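Uncharacterized protein (Staphylococcus aureus, PDB 3P8A) is of unknown function but belongs to the glyoxalase-like (VOC) family, whose members commonly bind small molecules or metal ions within a strongly curved beta-sheet. Local coordinates at residues H27-I32 with P164-Q169; D36-P41 with I45-G50; N60-I65 with Y69-D74; I110-N115 with I233-E238. One frame throughout, in Å; residues are numbered along the deposited sequence.

Contact 1: H27-I32 with P164-Q169; sequences HIIHYI and PPFFIQ
Across the concave face of the larger mixed sheet, strand 27-31 reaches strand 166-169 through side chains alone, over the top of strand 106-113 that runs between them. The strand axes stay 10.3 Å apart, as expected with strand 106-113 in the middle, their N-to-C directions differ by 120°, and the buried surface is a modest 143 Å². The closest touch is apolar: Ile29 CD1 lies 3.5 Å from Phe166 CE1, in the plane of the ring and at its edge, the two side chains crossing at about a right angle. Phe166 gets there because its CG sits between the backbone N and the carbonyl carbon (chi1 63°), which swings the ring over the neighbouring strand. A second, looser touch joins His27 CE1 to Ile168 CD1 at 4.1 Å; here the methyl meets the edge of the imidazole. His27 NE2 also lies 4.3 Å from Phe166 CZ, an oblique approach. All four residues are buried, and the contact centre lies about 2 Å from the centre of the chain. Beneath them Cys111 of strand 106-113 touches His27, Phe166 and Ile168, while Tyr69 of strand 69-75 stacks on the His27 ring and Leu151 of strand 147-155 touches Phe166 and Ile168.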
# COMPACT_ATOMS: atom_id res chain seq x y z
N HIS A 27 3.84 1.80 -2.25
CA HIS A 27 3.95 0.41 -1.86
C HIS A 27 2.59 -0.19 -1.54
O HIS A 27 1.61 0.54 -1.42
CB HIS A 27 4.97 0.22 -0.70
CG HIS A 27 4.65 0.94 0.58
ND1 HIS A 27 5.04 2.25 0.79
CD2 HIS A 27 4.05 0.49 1.70
CE1 HIS A 27 4.68 2.54 2.02
NE2 HIS A 27 4.04 1.52 2.59
N ILE A 28 2.53 -1.53 -1.52
CA ILE A 28 1.36 -2.29 -1.14
C ILE A 28 1.75 -3.05 0.13
O ILE A 28 2.87 -3.54 0.23
CB ILE A 28 0.80 -3.21 -2.28
CG1 ILE A 28 -0.50 -3.90 -1.84
CG2 ILE A 28 1.84 -4.20 -2.84
CD1 ILE A 28 -1.39 -4.36 -3.01
N ILE A 29 0.84 -3.14 1.08
CA ILE A 29 1.09 -3.84 2.34
C ILE A 29 0.44 -5.18 2.34
O ILE A 29 -0.78 -5.28 2.15
CB ILE A 29 0.64 -3.01 3.57
CG1 ILE A 29 1.33 -1.64 3.59
CG2 ILE A 29 0.90 -3.76 4.90
CD1 ILE A 29 0.38 -0.56 3.77
N HIS A 30 1.25 -6.20 2.64
CA HIS A 30 0.79 -7.57 2.78
C HIS A 30 1.07 -8.06 4.22
O HIS A 30 2.24 -8.20 4.59
CB HIS A 30 1.44 -8.46 1.72
CG HIS A 30 0.97 -9.90 1.70
ND1 HIS A 30 1.49 -10.82 0.80
CD2 HIS A 30 0.05 -10.52 2.48
CE1 HIS A 30 0.87 -11.96 1.06
NE2 HIS A 30 -0.00 -11.83 2.06
N TYR A 31 0.00 -8.32 5.01
CA TYR A 31 0.12 -8.85 6.36
C TYR A 31 0.38 -10.37 6.29
O TYR A 31 -0.42 -11.09 5.72
CB TYR A 31 -1.08 -8.50 7.28
CG TYR A 31 -1.14 -9.33 8.55
CD1 TYR A 31 -2.28 -10.07 8.86
CD2 TYR A 31 -0.05 -9.42 9.40
CE1 TYR A 31 -2.34 -10.86 10.01
CE2 TYR A 31 -0.06 -10.28 10.51
CZ TYR A 31 -1.21 -10.98 10.82
OH TYR A 31 -1.24 -11.78 11.93
N ILE A 32 1.54 -10.81 6.82
CA ILE A 32 1.98 -12.22 6.83
C ILE A 32 2.33 -12.63 8.25
O ILE A 32 3.25 -12.06 8.83
CB ILE A 32 3.16 -12.48 5.83
CG1 ILE A 32 2.66 -12.35 4.38
CG2 ILE A 32 3.80 -13.87 6.06
CD1 ILE A 32 3.71 -12.48 3.31
N PRO A 164 -9.10 3.40 3.12
CA PRO A 164 -8.53 4.40 2.21
C PRO A 164 -7.02 4.30 2.08
O PRO A 164 -6.31 4.22 3.09
CB PRO A 164 -8.91 5.75 2.88
CG PRO A 164 -10.12 5.43 3.69
CD PRO A 164 -9.82 4.06 4.24
N PRO A 165 -6.50 4.38 0.84
CA PRO A 165 -5.04 4.48 0.65
C PRO A 165 -4.52 5.69 1.44
O PRO A 165 -5.26 6.66 1.66
CB PRO A 165 -4.89 4.73 -0.85
CG PRO A 165 -6.11 4.14 -1.45
CD PRO A 165 -7.20 4.44 -0.47
N PHE A 166 -3.27 5.62 1.89
CA PHE A 166 -2.67 6.67 2.70
C PHE A 166 -1.45 7.25 2.00
O PHE A 166 -1.05 6.74 0.95
CB PHE A 166 -2.37 6.19 4.13
CG PHE A 166 -1.37 5.07 4.23
CD1 PHE A 166 -1.76 3.75 4.05
CD2 PHE A 166 -0.04 5.33 4.54
CE1 PHE A 166 -0.83 2.72 4.15
CE2 PHE A 166 0.89 4.29 4.66
CZ PHE A 166 0.48 2.99 4.48
N PHE A 167 -0.92 8.37 2.53
CA PHE A 167 0.15 9.11 1.88
C PHE A 167 1.45 9.01 2.63
O PHE A 167 1.46 8.94 3.85
CB PHE A 167 -0.26 10.60 1.78
CG PHE A 167 -1.57 10.87 1.07
CD1 PHE A 167 -1.60 11.10 -0.30
CD2 PHE A 167 -2.76 10.96 1.79
CE1 PHE A 167 -2.82 11.36 -0.96
CE2 PHE A 167 -3.97 11.21 1.13
CZ PHE A 167 -3.98 11.45 -0.24
N ILE A 168 2.55 9.06 1.89
CA ILE A 168 3.89 9.03 2.43
C ILE A 168 4.76 10.12 1.82
O ILE A 168 4.74 10.35 0.61
CB ILE A 168 4.57 7.61 2.29
CG1 ILE A 168 5.86 7.51 3.16
CG2 ILE A 168 4.85 7.23 0.80
CD1 ILE A 168 6.30 6.01 3.44
N GLN A 169 5.55 10.75 2.67
CA GLN A 169 6.58 11.68 2.26
C GLN A 169 7.85 11.23 2.98
O GLN A 169 7.94 11.29 4.21
CB GLN A 169 6.26 13.15 2.58
CG GLN A 169 7.25 14.09 1.87
CD GLN A 169 7.16 15.52 2.33
OE1 GLN A 169 6.10 16.14 2.31
NE2 GLN A 169 8.29 16.08 2.67

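Contact 2: D36-P41 with I45-G50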
# COMPACT_ATOMS: atom_id res chain seq x y z
N ASP A 36 9.22 -13.92 9.75
CA ASP A 36 10.65 -14.27 9.80
C ASP A 36 11.00 -15.55 9.04
O ASP A 36 12.12 -15.68 8.55
CB ASP A 36 11.14 -14.42 11.23
CG ASP A 36 11.48 -13.10 11.88
OD1 ASP A 36 12.03 -12.21 11.17
OD2 ASP A 36 11.27 -12.98 13.10
N ARG A 37 10.04 -16.48 8.96
CA ARG A 37 10.22 -17.78 8.29
C ARG A 37 9.95 -17.66 6.79
O ARG A 37 10.35 -18.52 6.01
CB ARG A 37 9.22 -18.80 8.88
CG ARG A 37 9.45 -19.13 10.35
CD ARG A 37 8.25 -19.83 10.97
NE ARG A 37 8.17 -21.24 10.60
CZ ARG A 37 8.81 -22.22 11.24
NH1 ARG A 37 8.69 -23.48 10.83
NH2 ARG A 37 9.58 -21.96 12.29
N PHE A 38 9.22 -16.61 6.42
CA PHE A 38 8.72 -16.38 5.07
C PHE A 38 9.72 -16.00 4.00
O PHE A 38 10.57 -15.15 4.21
CB PHE A 38 7.51 -15.40 5.11
CG PHE A 38 6.83 -15.21 3.77
CD1 PHE A 38 5.79 -16.04 3.38
CD2 PHE A 38 7.25 -14.22 2.89
CE1 PHE A 38 5.17 -15.88 2.14
CE2 PHE A 38 6.64 -14.07 1.64
CZ PHE A 38 5.61 -14.90 1.28
N SER A 39 9.51 -16.57 2.81
CA SER A 39 10.17 -16.27 1.55
C SER A 39 9.14 -16.54 0.45
O SER A 39 8.23 -17.34 0.64
CB SER A 39 11.41 -17.13 1.34
OG SER A 39 11.11 -18.52 1.40
N PHE A 40 9.26 -15.84 -0.69
CA PHE A 40 8.40 -16.04 -1.84
C PHE A 40 8.72 -17.38 -2.51
O PHE A 40 9.89 -17.80 -2.50
CB PHE A 40 8.61 -14.91 -2.85
CG PHE A 40 7.57 -13.83 -2.74
CD1 PHE A 40 7.79 -12.72 -1.93
CD2 PHE A 40 6.39 -13.90 -3.46
CE1 PHE A 40 6.82 -11.71 -1.83
CE2 PHE A 40 5.43 -12.90 -3.36
CZ PHE A 40 5.65 -11.81 -2.54
N PRO A 41 7.72 -18.05 -3.15
CA PRO A 41 7.98 -19.33 -3.84
C PRO A 41 9.05 -19.20 -4.92
O PRO A 41 9.02 -18.26 -5.72
CB PRO A 41 6.62 -19.68 -4.45
CG PRO A 41 5.65 -18.98 -3.58
CD PRO A 41 6.29 -17.69 -3.25
N ILE A 45 10.39 -13.12 -6.15
CA ILE A 45 10.63 -11.75 -5.71
C ILE A 45 11.57 -11.86 -4.53
O ILE A 45 11.24 -12.52 -3.54
CB ILE A 45 9.33 -10.97 -5.34
CG1 ILE A 45 8.46 -10.72 -6.58
CG2 ILE A 45 9.67 -9.62 -4.61
CD1 ILE A 45 6.99 -10.49 -6.28
N LYS A 46 12.73 -11.21 -4.64
CA LYS A 46 13.72 -11.21 -3.57
C LYS A 46 13.26 -10.26 -2.45
O LYS A 46 12.63 -9.24 -2.71
CB LYS A 46 15.11 -10.82 -4.12
CG LYS A 46 15.95 -12.02 -4.57
CD LYS A 46 15.58 -12.50 -5.98
CE LYS A 46 16.18 -13.83 -6.34
NZ LYS A 46 15.55 -14.39 -7.57
N LEU A 47 13.57 -10.64 -1.22
CA LEU A 47 13.21 -9.90 -0.03
C LEU A 47 14.44 -9.45 0.72
O LEU A 47 15.47 -10.11 0.70
CB LEU A 47 12.32 -10.75 0.90
CG LEU A 47 11.06 -11.37 0.29
CD1 LEU A 47 10.35 -12.23 1.31
CD2 LEU A 47 10.11 -10.31 -0.23
N HIS A 48 14.30 -8.29 1.39
CA HIS A 48 15.32 -7.67 2.22
C HIS A 48 14.65 -7.30 3.54
O HIS A 48 13.55 -6.74 3.53
CB HIS A 48 15.90 -6.42 1.52
CG HIS A 48 16.60 -6.75 0.24
ND1 HIS A 48 17.88 -7.31 0.23
CD2 HIS A 48 16.16 -6.65 -1.03
CE1 HIS A 48 18.17 -7.50 -1.05
NE2 HIS A 48 17.16 -7.14 -1.84
N SER A 49 15.28 -7.68 4.67
CA SER A 49 14.77 -7.37 6.00
C SER A 49 14.69 -5.86 6.15
O SER A 49 15.59 -5.16 5.68
CB SER A 49 15.69 -7.93 7.08
OG SER A 49 15.32 -9.26 7.39
N GLY A 50 13.58 -5.40 6.70
CA GLY A 50 13.33 -3.98 6.89
C GLY A 50 13.76 -3.53 8.27
O GLY A 50 14.94 -3.56 8.60
O HOH W 1 11.67 -14.32 -1.30
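Phe40 packs against both Ile45 and Leu47, and the evidence for a tight inner side is the way its ring is met from two directions. Ile45 lies side by side with it: CB stands 4.3 Å from the ring centroid and 15° off the normal, a CH-pi contact over one face, and Ile45 CD1 continues along that face to 4.1 Å from Phe40 CE2. Leu47 instead comes to the ring edge, with CD2 3.8 Å from Phe40 CD1, its side chain crossing that of Phe40 at about a right angle. The fork at Leu47 CG sends its two methyls to different partners; CD1 goes to the edge of the Phe38 ring, 4.0 Å from Phe38 CD2. The backbones, by contrast, are linked through solvent. A water accepts from Phe40 N at 2.9 Å and donates to Ile45 O at 2.9 Å, bridging two backbone segments that do not bond each other directly. On this looser side Ser39 is exposed and contributes little beyond its CA near Leu47 CD1, and Lys46 is exposed too, its NZ hydrogen-bonded to Asp43 O. Segment 36-41 lies in the connection from strand 24-31, and 45-50 leads into strand 48-53, outermost in this sheet within the chain; Phe38 and Leu47 rest on Leu72 and Ile45 on Ile70 of strand 69-75, while Tyr268 of strand 266-272 meets Phe40 edge-to-face.

Contact 3: N60-I65 with Y69-D74. With GOL (glycerol), chain C.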
# COMPACT_ATOMS: atom_id res chain seq x y z
N ASN A 60 8.88 -5.39 9.24
CA ASN A 60 8.64 -5.69 7.84
C ASN A 60 9.80 -6.34 7.08
O ASN A 60 10.90 -6.47 7.62
CB ASN A 60 8.13 -4.40 7.11
CG ASN A 60 9.06 -3.19 7.17
OD1 ASN A 60 10.21 -3.27 7.61
ND2 ASN A 60 8.60 -2.05 6.71
N LYS A 61 9.53 -6.77 5.85
CA LYS A 61 10.47 -7.34 4.89
C LYS A 61 10.03 -6.71 3.62
O LYS A 61 8.83 -6.51 3.42
CB LYS A 61 10.37 -8.87 4.77
CG LYS A 61 11.13 -9.64 5.82
CD LYS A 61 11.19 -11.09 5.39
CE LYS A 61 11.80 -11.99 6.43
NZ LYS A 61 11.62 -13.42 6.06
N LEU A 62 10.99 -6.32 2.78
CA LEU A 62 10.68 -5.54 1.59
C LEU A 62 11.08 -6.20 0.30
O LEU A 62 12.17 -6.73 0.18
CB LEU A 62 11.32 -4.15 1.72
CG LEU A 62 11.17 -3.49 3.11
CD1 LEU A 62 12.25 -2.47 3.38
CD2 LEU A 62 9.78 -2.89 3.29
N GLY A 63 10.13 -6.20 -0.63
CA GLY A 63 10.30 -6.68 -1.99
C GLY A 63 10.38 -5.48 -2.91
O GLY A 63 9.35 -4.95 -3.34
N TYR A 64 11.61 -4.98 -3.16
CA TYR A 64 11.81 -3.82 -4.03
C TYR A 64 11.60 -4.20 -5.49
O TYR A 64 12.24 -5.12 -5.99
CB TYR A 64 13.19 -3.18 -3.82
CG TYR A 64 13.37 -2.54 -2.46
CD1 TYR A 64 12.84 -1.29 -2.19
CD2 TYR A 64 14.12 -3.16 -1.47
CE1 TYR A 64 13.03 -0.68 -0.95
CE2 TYR A 64 14.33 -2.56 -0.23
CZ TYR A 64 13.77 -1.32 0.03
OH TYR A 64 13.97 -0.71 1.25
N ILE A 65 10.69 -3.49 -6.15
CA ILE A 65 10.38 -3.73 -7.56
C ILE A 65 11.12 -2.68 -8.39
O ILE A 65 12.27 -2.91 -8.75
CB ILE A 65 8.84 -3.82 -7.80
CG1 ILE A 65 8.16 -4.82 -6.85
CG2 ILE A 65 8.51 -4.15 -9.26
CD1 ILE A 65 8.72 -6.35 -6.91
N TYR A 69 7.54 -0.76 -4.05
CA TYR A 69 7.87 -2.03 -3.43
C TYR A 69 6.68 -2.71 -2.81
O TYR A 69 5.60 -2.15 -2.75
CB TYR A 69 8.99 -1.85 -2.38
CG TYR A 69 8.67 -0.92 -1.23
CD1 TYR A 69 8.33 -1.42 0.02
CD2 TYR A 69 8.76 0.47 -1.38
CE1 TYR A 69 8.05 -0.56 1.09
CE2 TYR A 69 8.50 1.33 -0.32
CZ TYR A 69 8.13 0.81 0.91
OH TYR A 69 7.87 1.65 1.96
N ILE A 70 6.92 -3.94 -2.35
CA ILE A 70 5.96 -4.72 -1.60
C ILE A 70 6.44 -4.69 -0.17
O ILE A 70 7.60 -5.06 0.10
CB ILE A 70 5.86 -6.19 -2.12
CG1 ILE A 70 5.49 -6.23 -3.63
CG2 ILE A 70 4.83 -6.96 -1.27
CD1 ILE A 70 5.87 -7.55 -4.36
N GLU A 71 5.57 -4.26 0.75
CA GLU A 71 5.88 -4.27 2.16
C GLU A 71 5.19 -5.46 2.79
O GLU A 71 3.96 -5.52 2.82
CB GLU A 71 5.49 -2.95 2.86
CG GLU A 71 5.99 -2.91 4.30
CD GLU A 71 5.42 -1.81 5.18
OE1 GLU A 71 4.38 -1.24 4.81
OE2 GLU A 71 5.98 -1.59 6.28
N LEU A 72 5.97 -6.43 3.25
CA LEU A 72 5.42 -7.58 3.96
C LEU A 72 5.49 -7.17 5.41
O LEU A 72 6.53 -6.70 5.84
CB LEU A 72 6.24 -8.85 3.72
CG LEU A 72 6.47 -9.30 2.30
CD1 LEU A 72 6.98 -10.67 2.30
CD2 LEU A 72 5.18 -9.21 1.42
N LEU A 73 4.40 -7.25 6.12
CA LEU A 73 4.30 -6.73 7.48
C LEU A 73 3.83 -7.77 8.46
O LEU A 73 2.95 -8.55 8.14
CB LEU A 73 3.34 -5.48 7.45
CG LEU A 73 3.18 -4.63 8.74
CD1 LEU A 73 4.47 -3.82 9.06
CD2 LEU A 73 2.00 -3.68 8.62
N ASP A 74 4.43 -7.77 9.68
CA ASP A 74 4.00 -8.66 10.76
C ASP A 74 4.07 -7.93 12.11
O ASP A 74 4.65 -6.86 12.19
CB ASP A 74 4.84 -9.94 10.77
CG ASP A 74 4.32 -11.14 11.59
OD1 ASP A 74 3.14 -11.09 12.06
OD2 ASP A 74 5.04 -12.15 11.68
C1 GOL C . 8.26 0.36 4.76
O1 GOL C . 9.36 0.94 4.19
C2 GOL C . 7.90 1.32 5.82
O2 GOL C . 8.40 0.74 7.01
C3 GOL C . 6.39 1.52 5.78
O3 GOL C . 5.69 1.03 6.95
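Glu71 OE2 is gripped by the Asn60 amide and by a bound glycerol. Asn60 ND2 donates to it at 2.7 Å with an N-H...O angle of 159°, reaching the anti side of the carboxylate, slightly out of its plane; the amide and carboxylate planes stand 63° apart. Glycerol O3 adds a second bond to Glu71 OE2, also 2.7 Å, and its O2 makes weak bonds to Glu71 OE2 and Asn60 ND2. The extended side chain of Glu71 brings its carboxylate up to the amide. Tyr69 OH joins glycerol O1 at 2.8 Å, either group being a possible donor, and the glycerol is also hydrogen-bonded to Arg139 and His53. The glycerol probably came from the crystallisation liquor, yet its place on a concave sheet face is consistent with a ligand pocket, as in other members of this family. The two strands form an antiparallel beta hairpin, the N-to-C directions of the short segments 164° apart. Hydrogen-bonded pairs Lys61-Leu72 and Gly63-Ile70 alternate with non-hydrogen-bonded ones, and the bond from Gly63 N to Ile70 O, 2.9 Å, is nearly straight. On the glycerol face Leu62 CD2 packs 3.6 Å from Tyr69 CE1, the side chains lying side by side. On the other face Ile65 CD1 meets Ile70 CD1 at 4.0 Å; Lys61 NZ leads away to the carbonyl oxygen of Phe38.

Contact 4: I110-N115 with I233-E238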
# COMPACT_ATOMS: atom_id res chain seq x y z
N ILE A 110 -2.72 0.23 0.21
CA ILE A 110 -1.71 0.78 -0.70
C ILE A 110 -1.34 2.15 -0.16
O ILE A 110 -2.14 2.80 0.53
CB ILE A 110 -2.17 0.82 -2.18
CG1 ILE A 110 -3.50 1.62 -2.34
CG2 ILE A 110 -2.28 -0.62 -2.74
CD1 ILE A 110 -3.80 2.04 -3.79
N CYS A 111 -0.16 2.60 -0.50
CA CYS A 111 0.38 3.84 -0.03
C CYS A 111 0.83 4.62 -1.24
O CYS A 111 1.49 4.08 -2.12
CB CYS A 111 1.55 3.55 0.92
SG CYS A 111 2.40 5.02 1.55
N LEU A 112 0.46 5.90 -1.27
CA LEU A 112 0.79 6.78 -2.37
C LEU A 112 1.86 7.80 -1.94
O LEU A 112 1.74 8.43 -0.89
CB LEU A 112 -0.48 7.48 -2.91
CG LEU A 112 -1.68 6.59 -3.33
CD1 LEU A 112 -2.87 7.46 -3.77
CD2 LEU A 112 -1.30 5.63 -4.49
N HIS A 113 2.89 7.94 -2.77
CA HIS A 113 4.03 8.82 -2.59
C HIS A 113 3.72 10.30 -2.96
O HIS A 113 3.13 10.55 -4.01
CB HIS A 113 5.18 8.27 -3.47
CG HIS A 113 6.31 9.22 -3.66
ND1 HIS A 113 7.39 9.24 -2.80
CD2 HIS A 113 6.49 10.18 -4.60
CE1 HIS A 113 8.18 10.22 -3.22
NE2 HIS A 113 7.67 10.82 -4.30
N THR A 114 4.19 11.25 -2.13
CA THR A 114 4.15 12.70 -2.40
C THR A 114 5.46 13.36 -2.03
O THR A 114 6.11 12.94 -1.09
CB THR A 114 3.04 13.45 -1.65
OG1 THR A 114 2.41 12.72 -0.59
CG2 THR A 114 2.15 14.16 -2.56
N ASN A 115 5.82 14.44 -2.72
CA ASN A 115 6.99 15.23 -2.35
C ASN A 115 6.57 16.40 -1.45
O ASN A 115 7.43 17.08 -0.88
CB ASN A 115 7.76 15.67 -3.59
CG ASN A 115 8.64 14.58 -4.17
OD1 ASN A 115 9.46 13.96 -3.48
ND2 ASN A 115 8.49 14.33 -5.47
N ILE A 233 0.30 3.11 -13.05
CA ILE A 233 -0.39 1.97 -12.43
C ILE A 233 -1.91 2.11 -12.59
O ILE A 233 -2.46 3.17 -12.28
CB ILE A 233 -0.04 1.82 -10.90
CG1 ILE A 233 1.46 1.82 -10.55
CG2 ILE A 233 -0.81 0.69 -10.20
CD1 ILE A 233 2.31 0.91 -11.21
N TYR A 234 -2.59 1.03 -12.99
CA TYR A 234 -4.04 1.04 -13.04
C TYR A 234 -4.58 0.56 -11.71
O TYR A 234 -3.94 -0.24 -11.04
CB TYR A 234 -4.58 0.21 -14.21
CG TYR A 234 -4.26 0.85 -15.53
CD1 TYR A 234 -5.09 1.83 -16.07
CD2 TYR A 234 -3.05 0.60 -16.18
CE1 TYR A 234 -4.77 2.47 -17.26
CE2 TYR A 234 -2.72 1.23 -17.37
CZ TYR A 234 -3.58 2.18 -17.90
OH TYR A 234 -3.27 2.83 -19.07
N PHE A 235 -5.72 1.11 -11.30
CA PHE A 235 -6.44 0.75 -10.09
C PHE A 235 -7.78 0.24 -10.54
O PHE A 235 -8.61 1.01 -11.03
CB PHE A 235 -6.58 1.94 -9.12
CG PHE A 235 -5.23 2.42 -8.68
CD1 PHE A 235 -4.51 1.73 -7.70
CD2 PHE A 235 -4.60 3.48 -9.33
CE1 PHE A 235 -3.23 2.14 -7.33
CE2 PHE A 235 -3.30 3.87 -8.97
CZ PHE A 235 -2.63 3.20 -7.97
N ARG A 236 -7.97 -1.08 -10.45
CA ARG A 236 -9.21 -1.68 -10.86
C ARG A 236 -10.05 -1.97 -9.64
O ARG A 236 -9.62 -2.72 -8.77
CB ARG A 236 -8.96 -2.96 -11.71
CG ARG A 236 -10.27 -3.67 -12.11
CD ARG A 236 -10.04 -4.69 -13.18
NE ARG A 236 -9.66 -4.04 -14.44
CZ ARG A 236 -9.46 -4.66 -15.59
NH1 ARG A 236 -9.57 -5.98 -15.68
NH2 ARG A 236 -9.14 -3.96 -16.67
N ILE A 237 -11.24 -1.36 -9.58
CA ILE A 237 -12.24 -1.57 -8.52
C ILE A 237 -13.31 -2.42 -9.19
O ILE A 237 -13.91 -1.99 -10.18
CB ILE A 237 -12.86 -0.25 -7.95
CG1 ILE A 237 -11.81 0.88 -7.68
CG2 ILE A 237 -13.79 -0.51 -6.73
CD1 ILE A 237 -10.67 0.58 -6.68
N GLU A 238 -13.49 -3.65 -8.72
CA GLU A 238 -14.47 -4.54 -9.28
C GLU A 238 -15.48 -4.98 -8.24
O GLU A 238 -15.18 -5.04 -7.04
CB GLU A 238 -13.85 -5.70 -10.06
CG GLU A 238 -12.94 -6.63 -9.29
CD GLU A 238 -12.32 -7.73 -10.13
OE1 GLU A 238 -11.96 -8.78 -9.55
OE2 GLU A 238 -12.17 -7.54 -11.36
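The backbones of 110-115 and 233-238 belong to separate sheets and stay far apart, the nearest CA atoms being those of Ile110 and Phe235 at 10.5 Å. The gap is bridged by the Phe235 ring and the aliphatic ends facing it. Phe235 points toward strand 106-113, and its outer carbons meet two of those ends. Ile110 CD1 comes to 3.6 Å from Phe235 CE1 and 4.0 Å from Phe235 CD1, touching that side of the ring obliquely. A chi1 of 56° tucks Ile110 CG1 over its own backbone, flanked by N and C, and the extended chain beyond it carries CD1 outward from the sheet. Leu112, two residues on, sends CD2 to 4.4 Å from Phe235 CZ, a looser touch that is again oblique to the ring. The interaction is wholly apolar and small, 88 Å² in all, but all three touching residues are buried. Helix 201-212 shares this interior: Trp208 packs on Ile110 and Phe212 on Leu112, while Leu228 lies against Phe235. On the other side of strand 106-113, Cys111 belongs to the concave surface with His27. The arrangement is that of an interface between two mixed sheets of similar strand order, consistent with a two-module glyoxalase-like architecture, joined by a hydrophobic layer that includes a helix.

In the fold
All four contacts reach the larger sheet, where strand 24-31 lies between 69-75 and 106-113. His30 N bonds Glu71 O at 2.8 Å, joining contact 1 to contact 3, and Phe166 O is 2.8 Å from Leu112 N, joining it to contact 4. The glycerol held in contact 3 sits about 4 Å from the His27 side chain, so contacts 1 and 3 border the same probable pocket. Contact 4 lies on the reverse of the sheet, its centre 9 Å from that of contact 1. Contact 2, its centre about 17 Å from the chain centre, adjoins contact 3 through His48 O, 2.7 Å from Leu62 N, and stays about 13 Å from contact 4 at nearest atoms.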